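Local coordinates for 455aa long hypothetical phospho-sugar mutase (Sulfolobus tokodaii, PDB 2F7L), which interconverts glucosamine 6-phosphate and glucosamine 1-phosphate, and likewise the galactosamine phosphates, as a magnesium-dependent phosphohexose mutase supplying precursors of UDP-GlcNAc and UDP-GalNAc, at residues A[77-82]-A[149-154]; A[286-291]-A[415-420]; A[27-32]-A[131-136]; A[266-271]-A[350-355]. All blocks are in the same frame, centred on the assembly; numbering follows the deposited sequence.

In the fold
Along the chain, interaction 3 opens first and crosses interaction 1: 27-32 and 77-82 come before 131-136 and 149-154. Both involve helices of domain I, helix 20-34 in interaction 3 and helix 76-86 in interaction 1, and their centres lie 26 Å apart. Interactions 4 and 2 follow and cross in the same way. They share domain III, where interaction 4 packs helix 259-272 on helix 342-356, while interaction 2 carries domain III onto the C-terminal antiparallel sheet; their nearest atoms are about 6 Å apart. Interactions 3 and 4, with centres 45 Å apart, lie on opposite sides of the chain's centre, which reflects the spread of the multidomain mutase. Only interaction 1 comes near the presumed magnesium site.

Interaction 1 (A[77-82]-A[149-154]); sequences PALQYA and DRVIST
A82 and V151 mark the closest backbone approach, with their CA atoms 5.4 Å apart where the helical segment 77-82 meets the first turn of helix 151-160. V151 is the centre of the apolar packing, its CB directed at the other helix. Its CG2 branch reaches L79 CD1 at 3.9 Å, and these two side chains lie alongside each other, pointing the same way. The same methyl also approaches A78 CB at 4.3 Å, whereas A82 is met by the V151 CB carbon, 4.2 Å from its own CB. V151 thus packs against two alanines, A78 and A82, one helical turn apart on helix 76-86. That helix belongs to the alpha/beta/alpha domain I of the phosphohexose mutase, and the contact seats the start of helix 151-160 against it. The side chain of L79 is about 7 Å from that of D243, a magnesium ligand inferred by similarity, so the packing borders the probable metal site. Y81 and T154 form a second, more exposed patch. Y81 CG is anti to the backbone N (chi1 -173°), and ring carbon CE2 lies 3.9 Å from T154 CG2. T154 O comes to the same ring carbon, CE2, at 3.6 Å, approaching obliquely. Beyond the two segments, Y81 also stacks with H336, and Y155 of helix 151-160 touches both A78 and Y81.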
loop_
_atom_site.group_PDB
_atom_site.type_symbol
_atom_site.label_atom_id
_atom_site.label_comp_id
_atom_site.label_asym_id
_atom_site.label_seq_id
_atom_site.Cartn_x
_atom_site.Cartn_y
_atom_site.Cartn_z
ATOM N N PRO A 77 -3.927 -4.682 -6.512
ATOM C CA PRO A 77 -4.888 -3.676 -6.977
ATOM C C PRO A 77 -5.648 -4.262 -8.188
ATOM O O PRO A 77 -6.850 -4.002 -8.366
ATOM C CB PRO A 77 -4.005 -2.503 -7.422
ATOM C CG PRO A 77 -2.722 -2.701 -6.748
ATOM C CD PRO A 77 -2.545 -4.193 -6.660
ATOM N N ALA A 78 -4.928 -5.026 -9.017
ATOM C CA ALA A 78 -5.499 -5.668 -10.199
ATOM C C ALA A 78 -6.558 -6.719 -9.841
ATOM O O ALA A 78 -7.661 -6.719 -10.400
ATOM C CB ALA A 78 -4.401 -6.318 -11.017
ATOM N N LEU A 79 -6.210 -7.628 -8.927
ATOM C CA LEU A 79 -7.130 -8.667 -8.480
ATOM C C LEU A 79 -8.336 -7.977 -7.844
ATOM O O LEU A 79 -9.478 -8.293 -8.136
ATOM C CB LEU A 79 -6.450 -9.554 -7.434
ATOM C CG LEU A 79 -5.774 -10.898 -7.731
ATOM C CD1 LEU A 79 -6.000 -11.275 -9.160
ATOM C CD2 LEU A 79 -4.281 -10.828 -7.389
ATOM N N GLN A 80 -8.069 -7.033 -6.960
ATOM C CA GLN A 80 -9.134 -6.316 -6.294
ATOM C C GLN A 80 -10.027 -5.621 -7.303
ATOM O O GLN A 80 -11.259 -5.669 -7.204
ATOM C CB GLN A 80 -8.547 -5.285 -5.336
ATOM C CG GLN A 80 -7.814 -5.894 -4.177
ATOM C CD GLN A 80 -7.080 -4.861 -3.374
ATOM O OE1 GLN A 80 -6.194 -4.168 -3.895
ATOM N NE2 GLN A 80 -7.438 -4.738 -2.099
ATOM N N TYR A 81 -9.397 -4.961 -8.270
ATOM C CA TYR A 81 -10.139 -4.256 -9.297
ATOM C C TYR A 81 -11.062 -5.247 -10.027
ATOM O O TYR A 81 -12.198 -4.916 -10.413
ATOM C CB TYR A 81 -9.177 -3.594 -10.288
ATOM C CG TYR A 81 -9.919 -2.727 -11.270
ATOM C CD1 TYR A 81 -10.527 -1.538 -10.853
ATOM C CD2 TYR A 81 -10.095 -3.145 -12.602
ATOM C CE1 TYR A 81 -11.288 -0.796 -11.728
ATOM C CE2 TYR A 81 -10.847 -2.411 -13.485
ATOM C CZ TYR A 81 -11.439 -1.235 -13.050
ATOM O OH TYR A 81 -12.128 -0.460 -13.949
ATOM N N ALA A 82 -10.561 -6.466 -10.209
ATOM C CA ALA A 82 -11.327 -7.514 -10.851
ATOM C C ALA A 82 -12.571 -7.839 -10.013
ATOM O O ALA A 82 -13.696 -7.814 -10.527
ATOM C CB ALA A 82 -10.473 -8.743 -11.029
ATOM N N ASP A 149 -9.542 -15.001 -17.033
ATOM C CA ASP A 149 -8.488 -14.367 -17.832
ATOM C C ASP A 149 -8.636 -12.893 -18.098
ATOM O O ASP A 149 -7.980 -12.394 -18.975
ATOM C CB ASP A 149 -8.344 -15.051 -19.195
ATOM C CG ASP A 149 -7.817 -16.465 -19.099
ATOM O OD1 ASP A 149 -7.889 -17.197 -20.117
ATOM O OD2 ASP A 149 -7.321 -16.848 -18.011
ATOM N N ARG A 150 -9.463 -12.176 -17.366
ATOM C CA ARG A 150 -9.619 -10.758 -17.664
ATOM C C ARG A 150 -8.963 -9.809 -16.695
ATOM O O ARG A 150 -8.923 -8.613 -16.963
ATOM C CB ARG A 150 -11.094 -10.392 -17.721
ATOM C CG ARG A 150 -11.882 -11.218 -18.689
ATOM C CD ARG A 150 -13.350 -10.955 -18.548
ATOM N NE ARG A 150 -13.918 -11.465 -17.307
ATOM C CZ ARG A 150 -15.183 -11.253 -16.966
ATOM N NH1 ARG A 150 -15.950 -10.553 -17.785
ATOM N NH2 ARG A 150 -15.688 -11.705 -15.823
ATOM N N VAL A 151 -8.436 -10.325 -15.587
ATOM C CA VAL A 151 -7.849 -9.468 -14.564
ATOM C C VAL A 151 -6.773 -8.440 -15.001
ATOM O O VAL A 151 -6.974 -7.238 -14.814
ATOM C CB VAL A 151 -7.402 -10.338 -13.336
ATOM C CG1 VAL A 151 -7.277 -11.773 -13.762
ATOM C CG2 VAL A 151 -6.126 -9.821 -12.735
ATOM N N ILE A 152 -5.658 -8.865 -15.584
ATOM C CA ILE A 152 -4.663 -7.877 -16.004
ATOM C C ILE A 152 -5.269 -6.960 -17.085
ATOM O O ILE A 152 -5.332 -5.735 -16.913
ATOM C CB ILE A 152 -3.390 -8.528 -16.606
ATOM C CG1 ILE A 152 -2.735 -9.489 -15.606
ATOM C CG2 ILE A 152 -2.411 -7.448 -17.006
ATOM C CD1 ILE A 152 -2.027 -8.839 -14.488
ATOM N N SER A 153 -5.715 -7.549 -18.193
ATOM C CA SER A 153 -6.293 -6.752 -19.274
ATOM C C SER A 153 -7.350 -5.790 -18.771
ATOM O O SER A 153 -7.329 -4.621 -19.157
ATOM C CB SER A 153 -6.910 -7.632 -20.376
ATOM O OG SER A 153 -8.262 -7.991 -20.089
ATOM N N THR A 154 -8.264 -6.257 -17.917
ATOM C CA THR A 154 -9.320 -5.390 -17.392
ATOM C C THR A 154 -8.718 -4.246 -16.575
ATOM O O THR A 154 -9.176 -3.107 -16.642
ATOM C CB THR A 154 -10.299 -6.170 -16.476
ATOM O OG1 THR A 154 -10.858 -7.266 -17.198
ATOM C CG2 THR A 154 -11.424 -5.291 -15.999
#

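Interaction 2 (A[286-291]-A[415-420]); sequences SSSSLV and DFWFLV
W417 of strand 416-422 lies against the serine-rich segment 286-291, which runs into helix 290-296, joining the C-terminal domain, through its antiparallel sheet, to domain III. The touching parts run at 160° to each other, nearly antiparallel, but they meet through the W417 and L419 side chains set against the backbone of 286-289. One face of the indole is covered largely by backbone: S288 CA sits 3.0 Å above the ring plane, S289 N and S287 O a little higher, all displaced toward the rim. Next along the strand on the same side, L419 makes the aliphatic contact, its CD2 packing 3.7 Å from S286 CA.

Among the polar groups, S288 OG caps the following helix by accepting from L290 N at 2.9 Å. The same hydroxyl and W417 NE1 both bond E434 OE2 on the neighbouring strand 428-435, so one carboxylate oxygen serves both sides of the domain junction. K410 NZ bonds S287 O from the sheet side. At the five-membered ring, S289 OG lies close to W417 CD1, and S289 CB is 3.8 Å from W417 CD1.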
loop_
_atom_site.group_PDB
_atom_site.type_symbol
_atom_site.label_atom_id
_atom_site.label_comp_id
_atom_site.label_asym_id
_atom_site.label_seq_id
_atom_site.Cartn_x
_atom_site.Cartn_y
_atom_site.Cartn_z
ATOM N N SER A 286 1.805 9.174 9.762
ATOM C CA SER A 286 3.185 8.826 9.434
ATOM C C SER A 286 3.666 9.734 8.291
ATOM O O SER A 286 4.859 9.802 7.976
ATOM C CB SER A 286 3.265 7.348 9.022
ATOM O OG SER A 286 2.283 7.019 8.042
ATOM N N SER A 287 2.716 10.440 7.682
ATOM C CA SER A 287 2.991 11.368 6.581
ATOM C C SER A 287 3.535 12.720 7.065
ATOM O O SER A 287 3.145 13.227 8.132
ATOM C CB SER A 287 1.710 11.606 5.771
ATOM O OG SER A 287 1.516 10.609 4.794
ATOM N N SER A 288 4.431 13.299 6.266
ATOM C CA SER A 288 5.032 14.591 6.578
ATOM C C SER A 288 3.980 15.673 6.573
ATOM O O SER A 288 3.066 15.614 5.770
ATOM C CB SER A 288 6.085 14.945 5.539
ATOM O OG SER A 288 6.386 16.331 5.571
ATOM N N SER A 289 4.111 16.664 7.455
ATOM C CA SER A 289 3.139 17.767 7.527
ATOM C C SER A 289 3.239 18.629 6.268
ATOM O O SER A 289 2.358 19.441 5.968
ATOM C CB SER A 289 3.366 18.615 8.786
ATOM O OG SER A 289 4.668 19.158 8.813
ATOM N N LEU A 290 4.329 18.434 5.544
ATOM C CA LEU A 290 4.571 19.106 4.278
ATOM C C LEU A 290 3.289 19.047 3.416
ATOM O O LEU A 290 2.966 19.983 2.672
ATOM C CB LEU A 290 5.742 18.387 3.594
ATOM C CG LEU A 290 5.959 18.120 2.108
ATOM C CD1 LEU A 290 7.156 17.191 2.048
ATOM C CD2 LEU A 290 4.769 17.456 1.425
ATOM N N VAL A 291 2.563 17.938 3.532
ATOM C CA VAL A 291 1.330 17.742 2.794
ATOM C C VAL A 291 0.347 18.894 3.058
ATOM O O VAL A 291 -0.280 19.410 2.123
ATOM C CB VAL A 291 0.677 16.380 3.167
ATOM C CG1 VAL A 291 0.368 16.337 4.652
ATOM C CG2 VAL A 291 -0.606 16.157 2.352
ATOM N N ASP A 415 7.152 24.509 10.430
ATOM C CA ASP A 415 8.348 23.910 9.867
ATOM C C ASP A 415 8.947 22.722 10.599
ATOM O O ASP A 415 10.159 22.530 10.565
ATOM C CB ASP A 415 9.434 24.973 9.703
ATOM C CG ASP A 415 9.041 26.042 8.714
ATOM O OD1 ASP A 415 8.345 25.700 7.736
ATOM O OD2 ASP A 415 9.429 27.211 8.899
ATOM N N PHE A 416 8.119 21.923 11.259
ATOM C CA PHE A 416 8.618 20.731 11.955
ATOM C C PHE A 416 7.428 19.936 12.434
ATOM O O PHE A 416 6.349 20.491 12.642
ATOM C CB PHE A 416 9.489 21.106 13.169
ATOM C CG PHE A 416 8.715 21.261 14.463
ATOM C CD1 PHE A 416 8.369 20.143 15.225
ATOM C CD2 PHE A 416 8.279 22.514 14.888
ATOM C CE1 PHE A 416 7.598 20.268 16.380
ATOM C CE2 PHE A 416 7.507 22.650 16.048
ATOM C CZ PHE A 416 7.165 21.525 16.793
ATOM N N TRP A 417 7.616 18.633 12.596
ATOM C CA TRP A 417 6.552 17.780 13.114
ATOM C C TRP A 417 7.199 16.487 13.570
ATOM O O TRP A 417 8.343 16.200 13.214
ATOM C CB TRP A 417 5.495 17.472 12.042
ATOM C CG TRP A 417 6.039 16.658 10.908
ATOM C CD1 TRP A 417 6.724 17.120 9.833
ATOM C CD2 TRP A 417 6.000 15.236 10.779
ATOM N NE1 TRP A 417 7.120 16.082 9.036
ATOM C CE2 TRP A 417 6.691 14.908 9.592
ATOM C CE3 TRP A 417 5.460 14.205 11.552
ATOM C CZ2 TRP A 417 6.857 13.584 9.150
ATOM C CZ3 TRP A 417 5.625 12.881 11.119
ATOM C CH2 TRP A 417 6.319 12.586 9.928
ATOM N N PHE A 418 6.482 15.726 14.385
ATOM C CA PHE A 418 6.991 14.438 14.822
ATOM C C PHE A 418 5.842 13.496 15.163
ATOM O O PHE A 418 4.689 13.924 15.344
ATOM C CB PHE A 418 7.967 14.571 16.006
ATOM C CG PHE A 418 7.336 15.017 17.305
ATOM C CD1 PHE A 418 7.393 16.354 17.704
ATOM C CD2 PHE A 418 6.722 14.098 18.149
ATOM C CE1 PHE A 418 6.849 16.774 18.929
ATOM C CE2 PHE A 418 6.174 14.505 19.374
ATOM C CZ PHE A 418 6.240 15.853 19.765
ATOM N N LEU A 419 6.171 12.205 15.194
ATOM C CA LEU A 419 5.232 11.143 15.524
ATOM C C LEU A 419 5.935 10.141 16.430
ATOM O O LEU A 419 7.005 9.621 16.093
ATOM C CB LEU A 419 4.750 10.424 14.253
ATOM C CG LEU A 419 3.848 9.198 14.481
ATOM C CD1 LEU A 419 2.644 9.610 15.290
ATOM C CD2 LEU A 419 3.402 8.591 13.167
ATOM N N VAL A 420 5.353 9.901 17.595
ATOM C CA VAL A 420 5.895 8.918 18.526
ATOM C C VAL A 420 4.795 7.870 18.583
ATOM O O VAL A 420 3.707 8.121 19.130
ATOM C CB VAL A 420 6.112 9.496 19.933
ATOM C CG1 VAL A 420 6.774 8.460 20.810
ATOM C CG2 VAL A 420 6.963 10.733 19.862
#

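Interaction 3 (A[27-32]-A[131-136]); sequences SKAIGT and ERFNTI
K28 lies across the F133 ring at about a right angle, placing its CB almost squarely over the aromatic face. This CH-pi contact has K28 CB 3.5 Å from the ring centroid and only 6° off the normal. The opposite face is covered by the chain itself, with E131 C over the centre, so the phenyl is held between helix 20-34 and the backbone two residues earlier. Farther out, the lysine chain bends at chi2, chi3 and chi4, bringing NZ within 3.8 Å of F133 CD2. A29 meets a different part of the ring: its CB is 3.9 Å from F133 CE1.

T32 continues the contact beyond the phenylalanine. Its OG1 lies beside the backbone N and anti to the carbonyl carbon (chi1 -67°), and it accepts a hydrogen bond from N134 N at 2.8 Å. The hydroxyl also donates to K28 O one turn back, at 2.7 Å. T32 N reaches this carbonyl from the opposite face of its plane, so K28 O takes two bonds while OG1 links helix to loop. The other branch of the threonine, CG2, rests 3.4 Å from R132 O and touches the N134 amide group, the two side chains crossing obliquely.

R132 makes a salt bridge to D126, while E131 pairs with K25, tying the segment back to helices 118-130 and 20-34. The whole arrangement is peripheral packing in the alpha/beta/alpha domain I, with the loop that follows helix 118-130 laid over the outer side of helix 20-34.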
loop_
_atom_site.group_PDB
_atom_site.type_symbol
_atom_site.label_atom_id
_atom_site.label_comp_id
_atom_site.label_asym_id
_atom_site.label_seq_id
_atom_site.Cartn_x
_atom_site.Cartn_y
_atom_site.Cartn_z
ATOM N N SER A 27 -9.079 -21.208 4.863
ATOM C CA SER A 27 -9.876 -21.246 3.632
ATOM C C SER A 27 -11.310 -21.723 3.799
ATOM O O SER A 27 -12.182 -21.333 3.029
ATOM C CB SER A 27 -9.213 -22.161 2.611
ATOM O OG SER A 27 -8.009 -21.587 2.158
ATOM N N LYS A 28 -11.535 -22.618 4.762
ATOM C CA LYS A 28 -12.874 -23.127 5.034
ATOM C C LYS A 28 -13.592 -21.980 5.747
ATOM O O LYS A 28 -14.800 -21.767 5.580
ATOM C CB LYS A 28 -12.840 -24.320 5.996
ATOM C CG LYS A 28 -11.746 -25.338 5.799
ATOM C CD LYS A 28 -12.213 -26.511 4.987
ATOM C CE LYS A 28 -11.762 -27.808 5.618
ATOM N NZ LYS A 28 -12.563 -28.188 6.805
ATOM N N ALA A 29 -12.830 -21.262 6.569
ATOM C CA ALA A 29 -13.368 -20.140 7.321
ATOM C C ALA A 29 -13.761 -19.024 6.364
ATOM O O ALA A 29 -14.878 -18.524 6.427
ATOM C CB ALA A 29 -12.333 -19.637 8.334
ATOM N N ILE A 30 -12.845 -18.651 5.469
ATOM C CA ILE A 30 -13.115 -17.593 4.505
ATOM C C ILE A 30 -14.289 -17.995 3.638
ATOM O O ILE A 30 -15.176 -17.188 3.366
ATOM C CB ILE A 30 -11.889 -17.309 3.604
ATOM C CG1 ILE A 30 -10.767 -16.676 4.440
ATOM C CG2 ILE A 30 -12.276 -16.357 2.471
ATOM C CD1 ILE A 30 -9.388 -16.687 3.762
ATOM N N GLY A 31 -14.305 -19.255 3.225
ATOM C CA GLY A 31 -15.380 -19.734 2.394
ATOM C C GLY A 31 -16.700 -19.758 3.139
ATOM O O GLY A 31 -17.755 -19.393 2.590
ATOM N N THR A 32 -16.659 -20.195 4.391
ATOM C CA THR A 32 -17.873 -20.241 5.160
ATOM C C THR A 32 -18.377 -18.810 5.342
ATOM O O THR A 32 -19.581 -18.557 5.320
ATOM C CB THR A 32 -17.633 -20.890 6.519
ATOM O OG1 THR A 32 -17.309 -22.275 6.334
ATOM C CG2 THR A 32 -18.858 -20.760 7.375
ATOM N N GLU A 131 -14.312 -23.617 14.337
ATOM C CA GLU A 131 -14.431 -24.538 13.212
ATOM C C GLU A 131 -15.868 -24.741 12.713
ATOM O O GLU A 131 -16.237 -25.848 12.334
ATOM C CB GLU A 131 -13.793 -25.900 13.559
ATOM C CG GLU A 131 -12.501 -25.751 14.340
ATOM C CD GLU A 131 -11.527 -26.913 14.168
ATOM O OE1 GLU A 131 -11.948 -28.072 14.306
ATOM O OE2 GLU A 131 -10.324 -26.665 13.917
ATOM N N ARG A 132 -16.681 -23.688 12.725
ATOM C CA ARG A 132 -18.059 -23.793 12.210
ATOM C C ARG A 132 -17.956 -23.588 10.690
ATOM O O ARG A 132 -17.991 -22.467 10.204
ATOM C CB ARG A 132 -18.974 -22.708 12.797
ATOM C CG ARG A 132 -19.144 -22.745 14.290
ATOM C CD ARG A 132 -20.327 -21.881 14.736
ATOM N NE ARG A 132 -20.281 -20.509 14.215
ATOM C CZ ARG A 132 -19.428 -19.556 14.595
ATOM N NH1 ARG A 132 -18.512 -19.777 15.521
ATOM N NH2 ARG A 132 -19.488 -18.368 14.026
ATOM N N PHE A 133 -17.829 -24.672 9.942
ATOM C CA PHE A 133 -17.672 -24.558 8.507
ATOM C C PHE A 133 -18.820 -25.062 7.646
ATOM O O PHE A 133 -19.304 -26.162 7.840
ATOM C CB PHE A 133 -16.404 -25.298 8.088
ATOM C CG PHE A 133 -15.167 -24.824 8.776
ATOM C CD1 PHE A 133 -14.928 -23.460 8.955
ATOM C CD2 PHE A 133 -14.200 -25.739 9.185
ATOM C CE1 PHE A 133 -13.742 -23.017 9.526
ATOM C CE2 PHE A 133 -13.016 -25.313 9.757
ATOM C CZ PHE A 133 -12.780 -23.948 9.928
ATOM N N ASN A 134 -19.244 -24.276 6.668
ATOM C CA ASN A 134 -20.301 -24.757 5.797
ATOM C C ASN A 134 -19.782 -25.893 4.947
ATOM O O ASN A 134 -19.756 -25.777 3.724
ATOM C CB ASN A 134 -20.803 -23.661 4.870
ATOM C CG ASN A 134 -21.539 -22.600 5.611
ATOM O OD1 ASN A 134 -22.113 -22.872 6.670
ATOM N ND2 ASN A 134 -21.554 -21.380 5.066
ATOM N N THR A 135 -19.352 -26.979 5.582
ATOM C CA THR A 135 -18.864 -28.132 4.835
ATOM C C THR A 135 -20.093 -28.676 4.137
ATOM O O THR A 135 -21.149 -28.833 4.749
ATOM C CB THR A 135 -18.252 -29.188 5.770
ATOM O OG1 THR A 135 -17.059 -28.663 6.353
ATOM C CG2 THR A 135 -17.876 -30.429 5.010
ATOM N N ILE A 136 -19.963 -28.945 2.847
ATOM C CA ILE A 136 -21.100 -29.418 2.079
ATOM C C ILE A 136 -21.117 -30.919 1.819
ATOM O O ILE A 136 -20.086 -31.600 1.919
ATOM C CB ILE A 136 -21.168 -28.668 0.724
ATOM C CG1 ILE A 136 -19.931 -29.017 -0.125
ATOM C CG2 ILE A 136 -21.227 -27.161 0.976
ATOM C CD1 ILE A 136 -20.073 -28.731 -1.601
#

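Interaction 4 (A[266-271]-A[350-355]); sequences LSYWAS and LELLAN
W269 and L352 carry the apolar contact, the indole being laid over the leucine with the two side chains sliding past each other in opposite directions. L352 CB lies over the five-membered ring in a CH-pi contact, 3.9 Å from its centroid, while L352 CD2 lies off the rim of the six-membered ring, 3.6 Å from W269 CE3. W269 CG is anti to the backbone N, and its CB points at helix 342-356. Y268 also presents its ring edge to the leucine methyl, Y268 CD2 lying 4.4 Å from L352 CD2.

The short helical segments have axes 10.2 Å apart and cross at 73°, a steep helix-helix packing within the alpha/beta/alpha domain III that joins helix 259-272 to helix 342-356.

Polar groups meet the rim of the indole. W269 NE1 donates to E351 OE2 over 2.7 Å, with an N-H...O angle of 156°; the carboxylate is met on its anti side, and its plane stands 88° from that of the ring. The same oxygen is also in a salt bridge with K273, a positive charge that probably helps stabilise the buried carboxylate, while OE1 accepts from D164 N. At the six-membered end, N355 OD1 lies in the ring plane beside W269 CH2, its amide turned well out of the indole plane, and N355 CB is 3.5 Å from W269 CH2.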
loop_
_atom_site.group_PDB
_atom_site.type_symbol
_atom_site.label_atom_id
_atom_site.label_comp_id
_atom_site.label_asym_id
_atom_site.label_seq_id
_atom_site.Cartn_x
_atom_site.Cartn_y
_atom_site.Cartn_z
ATOM N N LEU A 266 0.384 13.979 -6.318
ATOM C CA LEU A 266 -0.710 13.217 -6.909
ATOM C C LEU A 266 -2.025 13.649 -6.298
ATOM O O LEU A 266 -3.047 13.737 -6.978
ATOM C CB LEU A 266 -0.498 11.727 -6.663
ATOM C CG LEU A 266 0.000 10.876 -7.836
ATOM C CD1 LEU A 266 0.907 11.657 -8.786
ATOM C CD2 LEU A 266 0.705 9.672 -7.264
ATOM N N SER A 267 -2.000 13.918 -5.001
ATOM C CA SER A 267 -3.200 14.360 -4.309
ATOM C C SER A 267 -3.620 15.689 -4.960
ATOM O O SER A 267 -4.796 16.034 -5.055
ATOM C CB SER A 267 -2.887 14.543 -2.824
ATOM O OG SER A 267 -4.051 14.346 -2.046
ATOM N N TYR A 268 -2.630 16.427 -5.428
ATOM C CA TYR A 268 -2.874 17.700 -6.084
ATOM C C TYR A 268 -3.587 17.498 -7.431
ATOM O O TYR A 268 -4.702 17.986 -7.650
ATOM C CB TYR A 268 -1.538 18.413 -6.298
ATOM C CG TYR A 268 -1.621 19.568 -7.246
ATOM C CD1 TYR A 268 -2.427 20.670 -6.958
ATOM C CD2 TYR A 268 -0.920 19.550 -8.454
ATOM C CE1 TYR A 268 -2.538 21.730 -7.854
ATOM C CE2 TYR A 268 -1.026 20.605 -9.360
ATOM C CZ TYR A 268 -1.837 21.690 -9.053
ATOM O OH TYR A 268 -1.960 22.725 -9.949
ATOM N N TRP A 269 -2.920 16.784 -8.328
ATOM C CA TRP A 269 -3.456 16.504 -9.645
ATOM C C TRP A 269 -4.896 15.995 -9.591
ATOM O O TRP A 269 -5.703 16.294 -10.468
ATOM C CB TRP A 269 -2.573 15.471 -10.336
ATOM C CG TRP A 269 -2.814 15.392 -11.790
ATOM C CD1 TRP A 269 -3.018 14.266 -12.530
ATOM C CD2 TRP A 269 -2.842 16.487 -12.708
ATOM N NE1 TRP A 269 -3.170 14.590 -13.858
ATOM C CE2 TRP A 269 -3.063 15.948 -13.996
ATOM C CE3 TRP A 269 -2.701 17.876 -12.570
ATOM C CZ2 TRP A 269 -3.142 16.748 -15.137
ATOM C CZ3 TRP A 269 -2.782 18.669 -13.708
ATOM C CH2 TRP A 269 -3.000 18.101 -14.972
ATOM N N ALA A 270 -5.218 15.223 -8.559
ATOM C CA ALA A 270 -6.563 14.677 -8.427
ATOM C C ALA A 270 -7.623 15.775 -8.336
ATOM O O ALA A 270 -8.747 15.589 -8.817
ATOM C CB ALA A 270 -6.652 13.763 -7.215
ATOM N N SER A 271 -7.274 16.905 -7.720
ATOM C CA SER A 271 -8.205 18.036 -7.596
ATOM C C SER A 271 -8.354 18.738 -8.948
ATOM O O SER A 271 -9.423 19.248 -9.286
ATOM C CB SER A 271 -7.695 19.048 -6.574
ATOM O OG SER A 271 -6.481 19.617 -7.034
ATOM N N LEU A 350 2.654 10.399 -14.829
ATOM C CA LEU A 350 3.011 10.756 -16.200
ATOM C C LEU A 350 2.030 11.797 -16.755
ATOM O O LEU A 350 2.363 12.515 -17.697
ATOM C CB LEU A 350 3.016 9.518 -17.110
ATOM C CG LEU A 350 4.139 8.498 -16.919
ATOM C CD1 LEU A 350 4.094 7.486 -18.040
ATOM C CD2 LEU A 350 5.489 9.187 -16.914
ATOM N N GLU A 351 0.825 11.874 -16.191
ATOM C CA GLU A 351 -0.123 12.863 -16.671
ATOM C C GLU A 351 0.322 14.196 -16.079
ATOM O O GLU A 351 0.724 15.099 -16.807
ATOM C CB GLU A 351 -1.563 12.538 -16.246
ATOM C CG GLU A 351 -2.569 12.758 -17.382
ATOM C CD GLU A 351 -4.035 12.848 -16.928
ATOM O OE1 GLU A 351 -4.934 12.794 -17.805
ATOM O OE2 GLU A 351 -4.298 12.984 -15.709
ATOM N N LEU A 352 0.272 14.297 -14.755
ATOM C CA LEU A 352 0.691 15.487 -14.013
ATOM C C LEU A 352 2.009 16.053 -14.578
ATOM O O LEU A 352 2.150 17.251 -14.807
ATOM C CB LEU A 352 0.852 15.100 -12.538
ATOM C CG LEU A 352 1.138 16.104 -11.417
ATOM C CD1 LEU A 352 2.584 15.964 -10.954
ATOM C CD2 LEU A 352 0.802 17.519 -11.897
ATOM N N LEU A 353 2.959 15.165 -14.822
ATOM C CA LEU A 353 4.254 15.537 -15.367
ATOM C C LEU A 353 4.122 16.055 -16.798
ATOM O O LEU A 353 4.823 16.980 -17.205
ATOM C CB LEU A 353 5.171 14.314 -15.346
ATOM C CG LEU A 353 6.662 14.539 -15.104
ATOM C CD1 LEU A 353 7.232 15.279 -16.291
ATOM C CD2 LEU A 353 6.886 15.324 -13.809
ATOM N N ALA A 354 3.221 15.451 -17.563
ATOM C CA ALA A 354 3.008 15.832 -18.956
ATOM C C ALA A 354 2.382 17.203 -19.104
ATOM O O ALA A 354 2.756 17.980 -19.977
ATOM C CB ALA A 354 2.127 14.809 -19.632
ATOM N N ASN A 355 1.421 17.489 -18.240
ATOM C CA ASN A 355 0.705 18.746 -18.274
ATOM C C ASN A 355 1.482 19.915 -17.659
ATOM O O ASN A 355 1.142 21.069 -17.886
ATOM C CB ASN A 355 -0.643 18.577 -17.567
ATOM C CG ASN A 355 -1.644 19.649 -17.959
ATOM O OD1 ASN A 355 -2.698 19.791 -17.342
ATOM N ND2 ASN A 355 -1.318 20.414 -19.005
#